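Local coordinates for aerolysin-like protein (Bombina maxima, PDB 6LH8) that belongs to the aerolysin-like pore-forming proteins and probably takes part in, or regulates, pore-based modulation of endolysosomes in toad cells, at residues His50-Pro55 and Ile66-Lys71; Thr58-Gly63 and Val126-Gly131; Pro70-Asn75 and Tyr139-Gln144; Thr100-Val105 and Leu111-Thr116. All blocks are in the same frame, centred on the assembly; numbering follows the deposited sequence.

How the contacts relate
The chain is an elongated, all-beta molecule built on a long antiparallel sheet, and every contact reaches that sheet. Contact 2 lies toward one end, contact 1 next to it, about 12 Å away between centres, and contact 3 near the middle, about 10 Å from contact 1. Contacts 1 and 3 share Pro70 and Lys71 and use the neighbouring strands 41-53 and 133-154. Contact 2 alternates along the chain with contacts 1 and 3. Contact 4 stands at the other end, its centre about 50 Å from that of contact 2, inside the loops closed by contacts 2 and 3. The long strands thus carry packing sites from one end, through the middle, to the other.

Contact 1 of 4, residues His50-Pro55 and Ile66-Lys71; sequences HNITLP and IQLEPK
His50 and Ile52, on the same side of strand 41-53, face the chain that runs out of strand 65-68. Pro70 lies over one face of the His50 imidazole: its CG sits 3.8 Å from the ring centroid and 29° off the normal, a CH-pi contact. The closest atoms are His50 CE1 and Pro70 CB, 3.4 Å apart, and the two side chains cross at about a right angle. With chi1 at -54°, CG of His50 lies opposite its own carbonyl carbon, which carries the ring out beneath the proline. A flat aromatic suits this place because its face accepts the apolar CH groups while its edge stays available for polar bonds. ND1 pairs with Tyr139 OH and NE2 with Glu93 OE1, so both nitrogens of a buried ring are satisfied and its rotation is fixed. The nearby carboxylate would probably favour a proton on NE2.

Farther along, Ile52 sends its long branch inward, CG1 standing opposite the backbone N (chi1 -162°). Its CD1 lies 4.1 Å from CD2 of Leu68, and the two side chains run past each other in opposite directions. Ile66 extends this greasy patch more loosely, its CD1 standing 4.5 Å from CD1 of Leu54. Branched aliphatics suit a seam that needs bulk without polarity.

The two segments belong to different sheets. Strand 41-53 is flanked in the large sheet by 133-154 and 90-100, whereas 65-68 pairs with 81-84; Phe83 of that partner touches His50, Ile52 and Leu68, and Val5 and Val7 of strand 4-28 also pack on Leu68.

Contact 2 of 4, residues Thr58-Gly63 and Val126-Gly131; sequences TEVPIG and VEISVG
Pro61 and Val130 form the closer of two apolar meetings between the loop before strand 65-68 and the end of strand 110-130. They reach toward each other, Pro61 CD lying 3.8 Å from Val130 CG1. That methyl is placed between the backbone N and carbonyl carbon of its own residue (chi1 47°), which turns it out toward the proline ring. Deeper in, Val60 and Ile128 meet methyl to methyl, CG2 to CG2 at 4.4 Å, a looser approach. The longer branch of Ile128 leads away from the loop, and its CD1 packs on Ile66. Beta-branched residues suit the strand, and a compact proline suits a loop that must hold its course beside it.

The polar interactions run within the loop and to its neighbours. Thr58 OG1 accepts from the backbone N of Val60 at 3.0 Å, with a nearly straight angle of 167°, an ST turn that fixes the approach to Val60. The same hydroxyl is bonded to Glu135 OE2 on strand 133-154, so it ties the turn to the large sheet.

Between loop and strand the chemistry is purely aliphatic: it gives fit but little directional restraint, and such restraint on the loop probably comes from the Thr58 bonds.

Contact 3 of 4, residues Pro70-Asn75 and Tyr139-Gln144; sequences PKHRLN and YICQSQ
Tyr139 and Cys141, on the same side of strand 133-154, meet Pro70 and His72 of the loop that follows strand 65-68. Tyr139 has CG opposite its backbone N (chi1 161°), so the ring reaches out from the sheet and its phenol end arrives beneath the proline: Pro70 CB lies 3.4 Å from Tyr139 OH and approaches the ring obliquely, the two side chains crossing at about a right angle. The hydroxyl is shared by two partners. Tyr139 OH is bonded to His50 ND1 and, at 2.9 Å, to a water that accepts from the backbone N of His72 at 3.1 Å. Tyrosine suits the position because its ring offers apolar contact while its hydroxyl joins strand and loop through that water.

This loop links strands 65-68 and 81-84 of the small two-stranded antiparallel sheet, and here it passes over a face of the large antiparallel sheet that forms the elongated body of an aerolysin-like protein. Two steps along the strand, Cys141 also has its side chain opposite the backbone N (chi1 -175°), which directs SG outward to the imidazole of His72. Cys141 SG comes to the edge of the His72 ring, 5.1 Å from its centroid and 78° off the normal, with His72 CD2 nearest at 4.1 Å. The small thiol fits beside a ring without needing a strong polar partner. Farther on, Arg73 NE forms a salt bridge and Leu74 N a hydrogen bond with the carboxylate of Glu93 on strand 90-100.

Contact 4 of 4, residues Thr100-Val105 and Leu111-Thr116; sequences TMPEFV and LIVILT
At one end of the elongated body, the chain leaving strand 90-100 turns back over the start of strand 110-130, and Pro102 settles between Leu111 and Val113. The two segments run almost antiparallel, 165° apart, yet the nearest alpha carbons, CA of Val105 and CA of Leu111, are 6.4 Å apart, so side chains rather than backbones make the contact. Pro102 CG lies 3.8 Å from Val113 CG2 and 3.9 Å from Leu111 CD2, and so fits between two successive loop-facing residues, with Ile112 between them pointing away. A rigid ring without a backbone N-H suits such a turning loop.

Leu111, Val113 and Leu115 all point to the same side, the alternation of a beta strand, and present a hydrophobic face to the loop. The connection 101-105 passes over a face of the large antiparallel sheet to which both strands belong: 90-100 and 110-130 are not neighbours in it, and the loop backbone instead bonds to Lys40, Phe37 and Val35.

Met101 extends the seam toward the middle of the molecule. Bends at chi2 (-73°) and chi3 (100°) bring its flexible end round: Met101 CE lies 3.9 Å from Leu115 CD2, while Met101 SD is a looser 4.4 Å from Val113 CG1. At the opposite end, Val105 CG1 packs against Leu111 CB at 3.9 Å. Phe104 turns away, its ring in cation-pi contact with Lys34.

Contact 1 of 4, residues His50-Pro55 and Ile66-Lys71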
loop_
_atom_site.group_PDB
_atom_site.type_symbol
_atom_site.label_atom_id
_atom_site.label_comp_id
_atom_site.label_asym_id
_atom_site.label_seq_id
_atom_site.Cartn_x
_atom_site.Cartn_y
_atom_site.Cartn_z
ATOM N N HIS A 50 -1.965 7.299 -0.797
ATOM C CA HIS A 50 -2.559 7.907 -1.983
ATOM C C HIS A 50 -2.130 9.361 -2.088
ATOM O O HIS A 50 -2.288 10.123 -1.134
ATOM C CB HIS A 50 -4.082 7.823 -1.918
ATOM C CG HIS A 50 -4.600 6.434 -1.699
ATOM N ND1 HIS A 50 -4.762 5.528 -2.722
ATOM C CD2 HIS A 50 -4.988 5.804 -0.564
ATOM C CE1 HIS A 50 -5.233 4.394 -2.227
ATOM N NE2 HIS A 50 -5.388 4.541 -0.923
ATOM N N ASN A 51 -1.639 9.761 -3.260
ATOM C CA ASN A 51 -1.145 11.116 -3.455
ATOM C C ASN A 51 -1.731 11.717 -4.719
ATOM O O ASN A 51 -2.008 11.009 -5.686
ATOM C CB ASN A 51 0.379 11.130 -3.559
ATOM C CG ASN A 51 1.026 10.291 -2.488
ATOM O OD1 ASN A 51 1.391 10.816 -1.446
ATOM N ND2 ASN A 51 1.139 8.964 -2.726
ATOM N N ILE A 52 -1.902 13.038 -4.714
ATOM C CA ILE A 52 -2.281 13.775 -5.912
ATOM C C ILE A 52 -1.236 14.859 -6.134
ATOM O O ILE A 52 -0.768 15.482 -5.178
ATOM C CB ILE A 52 -3.716 14.351 -5.829
ATOM C CG1 ILE A 52 -4.229 14.714 -7.220
ATOM C CG2 ILE A 52 -3.831 15.538 -4.869
ATOM C CD1 ILE A 52 -4.642 13.488 -8.044
ATOM N N THR A 53 -0.786 14.996 -7.379
ATOM C CA THR A 53 0.253 15.955 -7.743
ATOM C C THR A 53 -0.260 16.785 -8.909
ATOM O O THR A 53 -0.967 16.265 -9.772
ATOM C CB THR A 53 1.580 15.268 -8.126
ATOM O OG1 THR A 53 1.387 14.365 -9.221
ATOM C CG2 THR A 53 2.155 14.483 -6.942
ATOM N N LEU A 54 0.058 18.083 -8.912
ATOM C CA LEU A 54 -0.388 18.954 -9.990
ATOM C C LEU A 54 0.801 19.635 -10.639
ATOM O O LEU A 54 1.846 19.797 -9.996
ATOM C CB LEU A 54 -1.359 20.029 -9.482
ATOM C CG LEU A 54 -2.826 19.625 -9.386
ATOM C CD1 LEU A 54 -3.046 18.754 -8.139
ATOM C CD2 LEU A 54 -3.781 20.837 -9.391
ATOM N N PRO A 55 0.705 20.034 -11.903
ATOM C CA PRO A 55 1.762 20.829 -12.522
ATOM C C PRO A 55 2.064 22.069 -11.678
ATOM O O PRO A 55 1.178 22.636 -11.032
ATOM C CB PRO A 55 1.195 21.199 -13.890
ATOM C CG PRO A 55 0.258 20.065 -14.212
ATOM C CD PRO A 55 -0.392 19.747 -12.869
ATOM N N ILE A 66 -10.738 17.645 -4.492
ATOM C CA ILE A 66 -10.561 16.645 -5.540
ATOM C C ILE A 66 -10.858 15.295 -4.910
ATOM O O ILE A 66 -10.039 14.760 -4.151
ATOM C CB ILE A 66 -9.149 16.670 -6.138
ATOM C CG1 ILE A 66 -8.839 18.048 -6.732
ATOM C CG2 ILE A 66 -8.979 15.561 -7.169
ATOM C CD1 ILE A 66 -7.345 18.353 -6.827
ATOM N N GLN A 67 -12.032 14.746 -5.213
ATOM C CA GLN A 67 -12.463 13.449 -4.706
ATOM C C GLN A 67 -12.190 12.368 -5.738
ATOM O O GLN A 67 -12.627 12.482 -6.887
ATOM C CB GLN A 67 -13.957 13.454 -4.370
ATOM C CG GLN A 67 -14.307 14.171 -3.101
ATOM C CD GLN A 67 -15.709 13.842 -2.619
ATOM O OE1 GLN A 67 -16.153 14.340 -1.587
ATOM N NE2 GLN A 67 -16.410 13.000 -3.369
ATOM N N LEU A 68 -11.510 11.299 -5.329
ATOM C CA LEU A 68 -11.357 10.168 -6.230
ATOM C C LEU A 68 -11.445 8.868 -5.452
ATOM O O LEU A 68 -11.297 8.831 -4.228
ATOM C CB LEU A 68 -10.058 10.227 -7.047
ATOM C CG LEU A 68 -8.660 10.223 -6.438
ATOM C CD1 LEU A 68 -8.215 8.818 -6.045
ATOM C CD2 LEU A 68 -7.694 10.796 -7.475
ATOM N N GLU A 69 -11.707 7.798 -6.200
ATOM C CA GLU A 69 -11.853 6.453 -5.659
ATOM C C GLU A 69 -10.713 5.580 -6.165
ATOM O O GLU A 69 -10.720 5.164 -7.335
ATOM C CB GLU A 69 -13.205 5.868 -6.066
ATOM C CG GLU A 69 -14.365 6.712 -5.586
ATOM C CD GLU A 69 -15.695 6.114 -5.953
ATOM O OE1 GLU A 69 -15.954 4.964 -5.541
ATOM O OE2 GLU A 69 -16.471 6.791 -6.660
ATOM N N PRO A 70 -9.711 5.299 -5.340
ATOM C CA PRO A 70 -8.576 4.492 -5.793
ATOM C C PRO A 70 -8.993 3.067 -6.114
ATOM O O PRO A 70 -10.067 2.601 -5.727
ATOM C CB PRO A 70 -7.619 4.515 -4.596
ATOM C CG PRO A 70 -8.058 5.671 -3.765
ATOM C CD PRO A 70 -9.534 5.784 -3.962
ATOM N N LYS A 71 -8.108 2.373 -6.841
ATOM C CA LYS A 71 -8.279 0.943 -7.089
ATOM C C LYS A 71 -7.882 0.105 -5.877
ATOM O O LYS A 71 -8.561 -0.878 -5.554
ATOM C CB LYS A 71 -7.451 0.498 -8.302
ATOM C CG LYS A 71 -7.742 1.239 -9.600
ATOM C CD LYS A 71 -7.322 0.424 -10.833
ATOM C CE LYS A 71 -5.888 -0.078 -10.734
ATOM N NZ LYS A 71 -5.324 -0.444 -12.073
#

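Contact 2 of 4, residues Thr58-Gly63 and Val126-Gly131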
loop_
_atom_site.group_PDB
_atom_site.type_symbol
_atom_site.label_atom_id
_atom_site.label_comp_id
_atom_site.label_asym_id
_atom_site.label_seq_id
_atom_site.Cartn_x
_atom_site.Cartn_y
_atom_site.Cartn_z
ATOM N N THR A 58 -0.123 25.327 -12.381
ATOM C CA THR A 58 -1.520 25.016 -12.658
ATOM C C THR A 58 -2.429 26.213 -12.392
ATOM O O THR A 58 -2.136 27.078 -11.556
ATOM C CB THR A 58 -1.979 23.822 -11.820
ATOM O OG1 THR A 58 -3.345 23.522 -12.125
ATOM C CG2 THR A 58 -1.867 24.127 -10.330
ATOM N N GLU A 59 -3.546 26.250 -13.125
ATOM C CA GLU A 59 -4.618 27.217 -12.920
ATOM C C GLU A 59 -5.633 26.754 -11.885
ATOM O O GLU A 59 -6.500 27.540 -11.495
ATOM C CB GLU A 59 -5.351 27.489 -14.238
ATOM C CG GLU A 59 -4.523 28.157 -15.309
ATOM C CD GLU A 59 -4.404 29.633 -15.079
ATOM O OE1 GLU A 59 -3.298 30.179 -15.282
ATOM O OE2 GLU A 59 -5.421 30.244 -14.690
ATOM N N VAL A 60 -5.565 25.494 -11.462
ATOM C CA VAL A 60 -6.519 24.997 -10.467
ATOM C C VAL A 60 -6.410 25.855 -9.207
ATOM O O VAL A 60 -5.301 26.051 -8.686
ATOM C CB VAL A 60 -6.241 23.514 -10.165
ATOM C CG1 VAL A 60 -7.034 23.044 -8.954
ATOM C CG2 VAL A 60 -6.561 22.668 -11.395
ATOM N N PRO A 61 -7.514 26.431 -8.718
ATOM C CA PRO A 61 -7.424 27.314 -7.548
ATOM C C PRO A 61 -7.009 26.562 -6.298
ATOM O O PRO A 61 -7.441 25.435 -6.053
ATOM C CB PRO A 61 -8.851 27.862 -7.412
ATOM C CG PRO A 61 -9.484 27.646 -8.752
ATOM C CD PRO A 61 -8.866 26.395 -9.289
ATOM N N ILE A 62 -6.155 27.200 -5.496
ATOM C CA ILE A 62 -5.844 26.646 -4.186
ATOM C C ILE A 62 -7.127 26.523 -3.368
ATOM O O ILE A 62 -7.978 27.425 -3.361
ATOM C CB ILE A 62 -4.783 27.515 -3.489
ATOM C CG1 ILE A 62 -3.437 27.314 -4.187
ATOM C CG2 ILE A 62 -4.679 27.144 -2.016
ATOM C CD1 ILE A 62 -2.282 28.011 -3.516
ATOM N N GLY A 63 -7.287 25.382 -2.698
ATOM C CA GLY A 63 -8.491 25.056 -1.965
ATOM C C GLY A 63 -9.470 24.169 -2.711
ATOM O O GLY A 63 -10.436 23.693 -2.099
ATOM N N VAL A 126 -5.177 12.167 -13.936
ATOM C CA VAL A 126 -6.470 12.513 -13.348
ATOM C C VAL A 126 -6.969 13.759 -14.059
ATOM O O VAL A 126 -6.375 14.836 -13.922
ATOM C CB VAL A 126 -6.392 12.738 -11.834
ATOM C CG1 VAL A 126 -7.786 12.954 -11.287
ATOM C CG2 VAL A 126 -5.740 11.528 -11.136
ATOM N N GLU A 127 -8.048 13.622 -14.824
ATOM C CA GLU A 127 -8.618 14.779 -15.493
ATOM C C GLU A 127 -9.512 15.525 -14.507
ATOM O O GLU A 127 -10.408 14.936 -13.893
ATOM C CB GLU A 127 -9.359 14.353 -16.768
ATOM C CG GLU A 127 -8.374 13.912 -17.855
ATOM C CD GLU A 127 -9.020 13.594 -19.191
ATOM O OE1 GLU A 127 -10.241 13.340 -19.219
ATOM O OE2 GLU A 127 -8.296 13.590 -20.211
ATOM N N ILE A 128 -9.206 16.808 -14.300
ATOM C CA ILE A 128 -9.873 17.667 -13.331
ATOM C C ILE A 128 -10.540 18.787 -14.105
ATOM O O ILE A 128 -9.933 19.361 -15.008
ATOM C CB ILE A 128 -8.863 18.257 -12.322
ATOM C CG1 ILE A 128 -8.217 17.150 -11.481
ATOM C CG2 ILE A 128 -9.501 19.358 -11.473
ATOM C CD1 ILE A 128 -9.194 16.198 -10.905
ATOM N N SER A 129 -11.772 19.121 -13.748
ATOM C CA SER A 129 -12.361 20.351 -14.247
ATOM C C SER A 129 -13.038 21.072 -13.091
ATOM O O SER A 129 -13.739 20.448 -12.291
ATOM C CB SER A 129 -13.352 20.081 -15.379
ATOM O OG SER A 129 -14.557 19.560 -14.876
ATOM N N VAL A 130 -12.780 22.367 -12.981
ATOM C CA VAL A 130 -13.425 23.228 -11.999
ATOM C C VAL A 130 -13.872 24.468 -12.763
ATOM O O VAL A 130 -13.038 25.257 -13.224
ATOM C CB VAL A 130 -12.506 23.579 -10.813
ATOM C CG1 VAL A 130 -11.125 24.007 -11.280
ATOM C CG2 VAL A 130 -13.133 24.659 -9.948
ATOM N N GLY A 131 -15.180 24.617 -12.940
ATOM C CA GLY A 131 -15.650 25.686 -13.814
ATOM C C GLY A 131 -15.114 25.455 -15.211
ATOM O O GLY A 131 -15.222 24.357 -15.763
#

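Contact 3 of 4, residues Pro70-Asn75 and Tyr139-Gln144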
loop_
_atom_site.group_PDB
_atom_site.type_symbol
_atom_site.label_atom_id
_atom_site.label_comp_id
_atom_site.label_asym_id
_atom_site.label_seq_id
_atom_site.Cartn_x
_atom_site.Cartn_y
_atom_site.Cartn_z
ATOM N N PRO A 70 -9.711 5.299 -5.340
ATOM C CA PRO A 70 -8.576 4.492 -5.793
ATOM C C PRO A 70 -8.993 3.067 -6.114
ATOM O O PRO A 70 -10.067 2.601 -5.727
ATOM C CB PRO A 70 -7.619 4.515 -4.596
ATOM C CG PRO A 70 -8.058 5.671 -3.765
ATOM C CD PRO A 70 -9.534 5.784 -3.962
ATOM N N LYS A 71 -8.108 2.373 -6.841
ATOM C CA LYS A 71 -8.279 0.943 -7.089
ATOM C C LYS A 71 -7.882 0.105 -5.877
ATOM O O LYS A 71 -8.561 -0.878 -5.554
ATOM C CB LYS A 71 -7.451 0.498 -8.302
ATOM C CG LYS A 71 -7.742 1.239 -9.600
ATOM C CD LYS A 71 -7.322 0.424 -10.833
ATOM C CE LYS A 71 -5.888 -0.078 -10.734
ATOM N NZ LYS A 71 -5.324 -0.444 -12.073
ATOM N N HIS A 72 -6.779 0.455 -5.219
ATOM C CA HIS A 72 -6.203 -0.346 -4.141
ATOM C C HIS A 72 -6.551 0.274 -2.794
ATOM O O HIS A 72 -6.152 1.405 -2.511
ATOM C CB HIS A 72 -4.687 -0.449 -4.299
ATOM C CG HIS A 72 -4.264 -0.913 -5.657
ATOM N ND1 HIS A 72 -4.575 -2.165 -6.136
ATOM C CD2 HIS A 72 -3.569 -0.292 -6.639
ATOM C CE1 HIS A 72 -4.091 -2.299 -7.359
ATOM N NE2 HIS A 72 -3.479 -1.177 -7.689
ATOM N N ARG A 73 -7.275 -0.473 -1.959
ATOM C CA ARG A 73 -7.753 0.033 -0.679
ATOM C C ARG A 73 -7.499 -1.003 0.410
ATOM O O ARG A 73 -7.202 -2.166 0.134
ATOM C CB ARG A 73 -9.253 0.375 -0.721
ATOM C CG ARG A 73 -9.683 1.290 -1.859
ATOM C CD ARG A 73 -9.142 2.693 -1.682
ATOM N NE ARG A 73 -9.453 3.257 -0.370
ATOM C CZ ARG A 73 -10.554 3.951 -0.096
ATOM N NH1 ARG A 73 -11.458 4.162 -1.044
ATOM N NH2 ARG A 73 -10.749 4.437 1.123
ATOM N N LEU A 74 -7.619 -0.557 1.659
ATOM C CA LEU A 74 -7.505 -1.407 2.834
ATOM C C LEU A 74 -8.820 -1.388 3.608
ATOM O O LEU A 74 -9.674 -0.524 3.397
ATOM C CB LEU A 74 -6.361 -0.943 3.749
ATOM C CG LEU A 74 -4.936 -1.006 3.189
ATOM C CD1 LEU A 74 -3.933 -0.529 4.218
ATOM C CD2 LEU A 74 -4.590 -2.423 2.741
ATOM N N ASN A 75 -8.973 -2.357 4.513
ATOM C CA ASN A 75 -10.067 -2.387 5.491
ATOM C C ASN A 75 -11.447 -2.480 4.847
ATOM O O ASN A 75 -12.457 -2.207 5.505
ATOM C CB ASN A 75 -10.015 -1.166 6.415
ATOM C CG ASN A 75 -8.732 -1.098 7.211
ATOM O OD1 ASN A 75 -8.337 -2.077 7.845
ATOM N ND2 ASN A 75 -8.071 0.061 7.189
ATOM N N TYR A 139 -2.104 11.006 -10.140
ATOM C CA TYR A 139 -2.375 10.250 -8.923
ATOM C C TYR A 139 -1.270 9.223 -8.741
ATOM O O TYR A 139 -0.822 8.616 -9.714
ATOM C CB TYR A 139 -3.745 9.555 -9.016
ATOM C CG TYR A 139 -3.926 8.418 -8.031
ATOM C CD1 TYR A 139 -4.247 8.672 -6.694
ATOM C CD2 TYR A 139 -3.776 7.088 -8.433
ATOM C CE1 TYR A 139 -4.404 7.616 -5.778
ATOM C CE2 TYR A 139 -3.934 6.035 -7.529
ATOM C CZ TYR A 139 -4.249 6.307 -6.207
ATOM O OH TYR A 139 -4.413 5.260 -5.310
ATOM N N ILE A 140 -0.811 9.055 -7.502
ATOM C CA ILE A 140 0.243 8.102 -7.169
ATOM C C ILE A 140 -0.243 7.234 -6.017
ATOM O O ILE A 140 -0.753 7.748 -5.010
ATOM C CB ILE A 140 1.560 8.806 -6.779
ATOM C CG1 ILE A 140 2.056 9.742 -7.891
ATOM C CG2 ILE A 140 2.631 7.772 -6.443
ATOM C CD1 ILE A 140 3.117 10.738 -7.421
ATOM N N CYS A 141 -0.091 5.918 -6.173
ATOM C CA CYS A 141 -0.454 4.929 -5.167
ATOM C C CYS A 141 0.803 4.176 -4.741
ATOM O O CYS A 141 1.465 3.559 -5.571
ATOM C CB CYS A 141 -1.482 3.932 -5.718
ATOM S SG CYS A 141 -2.047 2.788 -4.435
ATOM N N GLN A 142 1.141 4.241 -3.464
ATOM C CA GLN A 142 2.242 3.455 -2.898
ATOM C C GLN A 142 1.603 2.398 -2.017
ATOM O O GLN A 142 1.153 2.707 -0.912
ATOM C CB GLN A 142 3.196 4.329 -2.098
ATOM C CG GLN A 142 4.059 5.212 -2.962
ATOM C CD GLN A 142 4.059 6.656 -2.528
ATOM O OE1 GLN A 142 3.287 7.067 -1.654
ATOM N NE2 GLN A 142 4.929 7.449 -3.146
ATOM N N SER A 143 1.555 1.157 -2.505
ATOM C CA SER A 143 0.813 0.102 -1.824
ATOM C C SER A 143 1.721 -1.001 -1.291
ATOM O O SER A 143 2.805 -1.270 -1.820
ATOM C CB SER A 143 -0.260 -0.525 -2.736
ATOM O OG SER A 143 0.277 -0.853 -4.001
ATOM N N GLN A 144 1.247 -1.639 -0.221
ATOM C CA GLN A 144 1.869 -2.809 0.377
ATOM C C GLN A 144 0.839 -3.926 0.426
ATOM O O GLN A 144 -0.316 -3.693 0.800
ATOM C CB GLN A 144 2.367 -2.518 1.801
ATOM C CG GLN A 144 3.290 -1.310 1.946
ATOM C CD GLN A 144 3.724 -1.095 3.382
ATOM O OE1 GLN A 144 2.985 -1.410 4.315
ATOM N NE2 GLN A 144 4.931 -0.558 3.571
HETATM O O HOH W 1 -5.253 2.766 -6.546
#

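Contact 4 of 4, residues Thr100-Val105 and Leu111-Thr116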
loop_
_atom_site.group_PDB
_atom_site.type_symbol
_atom_site.label_atom_id
_atom_site.label_comp_id
_atom_site.label_asym_id
_atom_site.label_seq_id
_atom_site.Cartn_x
_atom_site.Cartn_y
_atom_site.Cartn_z
ATOM N N THR A 100 0.163 -15.841 11.001
ATOM C CA THR A 100 0.352 -16.996 11.875
ATOM C C THR A 100 1.755 -17.577 11.719
ATOM O O THR A 100 2.243 -17.751 10.600
ATOM C CB THR A 100 -0.695 -18.072 11.568
ATOM O OG1 THR A 100 -2.006 -17.510 11.664
ATOM C CG2 THR A 100 -0.576 -19.249 12.558
ATOM N N MET A 101 2.400 -17.885 12.845
ATOM C CA MET A 101 3.727 -18.485 12.862
ATOM C C MET A 101 3.620 -19.997 12.971
ATOM O O MET A 101 2.590 -20.523 13.400
ATOM C CB MET A 101 4.541 -17.945 14.038
ATOM C CG MET A 101 4.811 -16.425 14.011
ATOM S SD MET A 101 6.022 -15.904 12.771
ATOM C CE MET A 101 4.949 -15.308 11.500
ATOM N N PRO A 102 4.662 -20.730 12.583
ATOM C CA PRO A 102 4.667 -22.172 12.858
ATOM C C PRO A 102 4.585 -22.422 14.357
ATOM O O PRO A 102 5.156 -21.685 15.164
ATOM C CB PRO A 102 5.998 -22.653 12.263
ATOM C CG PRO A 102 6.828 -21.413 12.071
ATOM C CD PRO A 102 5.843 -20.307 11.813
ATOM N N GLU A 103 3.838 -23.462 14.730
ATOM C CA GLU A 103 3.608 -23.721 16.147
ATOM C C GLU A 103 4.844 -24.313 16.813
ATOM O O GLU A 103 5.210 -23.910 17.924
ATOM C CB GLU A 103 2.405 -24.650 16.311
ATOM C CG GLU A 103 1.726 -24.566 17.660
ATOM C CD GLU A 103 0.744 -25.703 17.879
ATOM O OE1 GLU A 103 0.472 -26.038 19.051
ATOM O OE2 GLU A 103 0.244 -26.260 16.877
ATOM N N PHE A 104 5.512 -25.247 16.142
ATOM C CA PHE A 104 6.612 -25.997 16.727
ATOM C C PHE A 104 7.783 -26.070 15.759
ATOM O O PHE A 104 7.637 -25.870 14.548
ATOM C CB PHE A 104 6.190 -27.428 17.086
ATOM C CG PHE A 104 5.232 -27.514 18.236
ATOM C CD1 PHE A 104 5.684 -27.413 19.540
ATOM C CD2 PHE A 104 3.881 -27.715 18.014
ATOM C CE1 PHE A 104 4.807 -27.497 20.604
ATOM C CE2 PHE A 104 2.996 -27.806 19.075
ATOM C CZ PHE A 104 3.460 -27.694 20.371
ATOM N N VAL A 105 8.950 -26.372 16.316
ATOM C CA VAL A 105 10.106 -26.822 15.552
ATOM C C VAL A 105 10.156 -28.339 15.686
ATOM O O VAL A 105 10.374 -28.864 16.783
ATOM C CB VAL A 105 11.403 -26.171 16.047
ATOM C CG1 VAL A 105 12.485 -26.279 14.987
ATOM C CG2 VAL A 105 11.155 -24.722 16.430
ATOM N N LEU A 111 14.636 -24.304 11.670
ATOM C CA LEU A 111 13.454 -23.699 11.074
ATOM C C LEU A 111 13.732 -22.236 10.763
ATOM O O LEU A 111 14.228 -21.498 11.619
ATOM C CB LEU A 111 12.251 -23.828 12.012
ATOM C CG LEU A 111 10.918 -23.229 11.578
ATOM C CD1 LEU A 111 9.775 -24.154 11.958
ATOM C CD2 LEU A 111 10.728 -21.860 12.209
ATOM N N ILE A 112 13.406 -21.822 9.540
ATOM C CA ILE A 112 13.536 -20.436 9.105
ATOM C C ILE A 112 12.170 -19.966 8.631
ATOM O O ILE A 112 11.554 -20.608 7.774
ATOM C CB ILE A 112 14.576 -20.283 7.979
ATOM C CG1 ILE A 112 15.873 -21.016 8.333
ATOM C CG2 ILE A 112 14.843 -18.822 7.692
ATOM C CD1 ILE A 112 16.027 -22.352 7.627
ATOM N N VAL A 113 11.698 -18.856 9.190
ATOM C CA VAL A 113 10.530 -18.152 8.670
ATOM C C VAL A 113 11.028 -16.925 7.918
ATOM O O VAL A 113 11.687 -16.063 8.506
ATOM C CB VAL A 113 9.559 -17.730 9.786
ATOM C CG1 VAL A 113 8.225 -17.341 9.182
ATOM C CG2 VAL A 113 9.383 -18.836 10.810
ATOM N N ILE A 114 10.692 -16.839 6.633
ATOM C CA ILE A 114 11.014 -15.693 5.787
ATOM C C ILE A 114 9.712 -14.951 5.534
ATOM O O ILE A 114 8.754 -15.534 5.008
ATOM C CB ILE A 114 11.657 -16.115 4.456
ATOM C CG1 ILE A 114 12.884 -16.994 4.703
ATOM C CG2 ILE A 114 11.997 -14.858 3.616
ATOM C CD1 ILE A 114 14.058 -16.259 5.278
ATOM N N LEU A 115 9.665 -13.682 5.927
ATOM C CA LEU A 115 8.463 -12.866 5.814
ATOM C C LEU A 115 8.630 -11.886 4.658
ATOM O O LEU A 115 9.565 -11.081 4.667
ATOM C CB LEU A 115 8.210 -12.124 7.127
ATOM C CG LEU A 115 7.994 -13.141 8.250
ATOM C CD1 LEU A 115 8.673 -12.717 9.535
ATOM C CD2 LEU A 115 6.515 -13.345 8.475
ATOM N N THR A 116 7.739 -11.958 3.664
ATOM C CA THR A 116 7.832 -11.079 2.498
ATOM C C THR A 116 6.492 -10.429 2.193
ATOM O O THR A 116 5.435 -10.930 2.574
ATOM C CB THR A 116 8.278 -11.825 1.233
ATOM O OG1 THR A 116 7.363 -12.899 0.963
ATOM C CG2 THR A 116 9.684 -12.356 1.375
#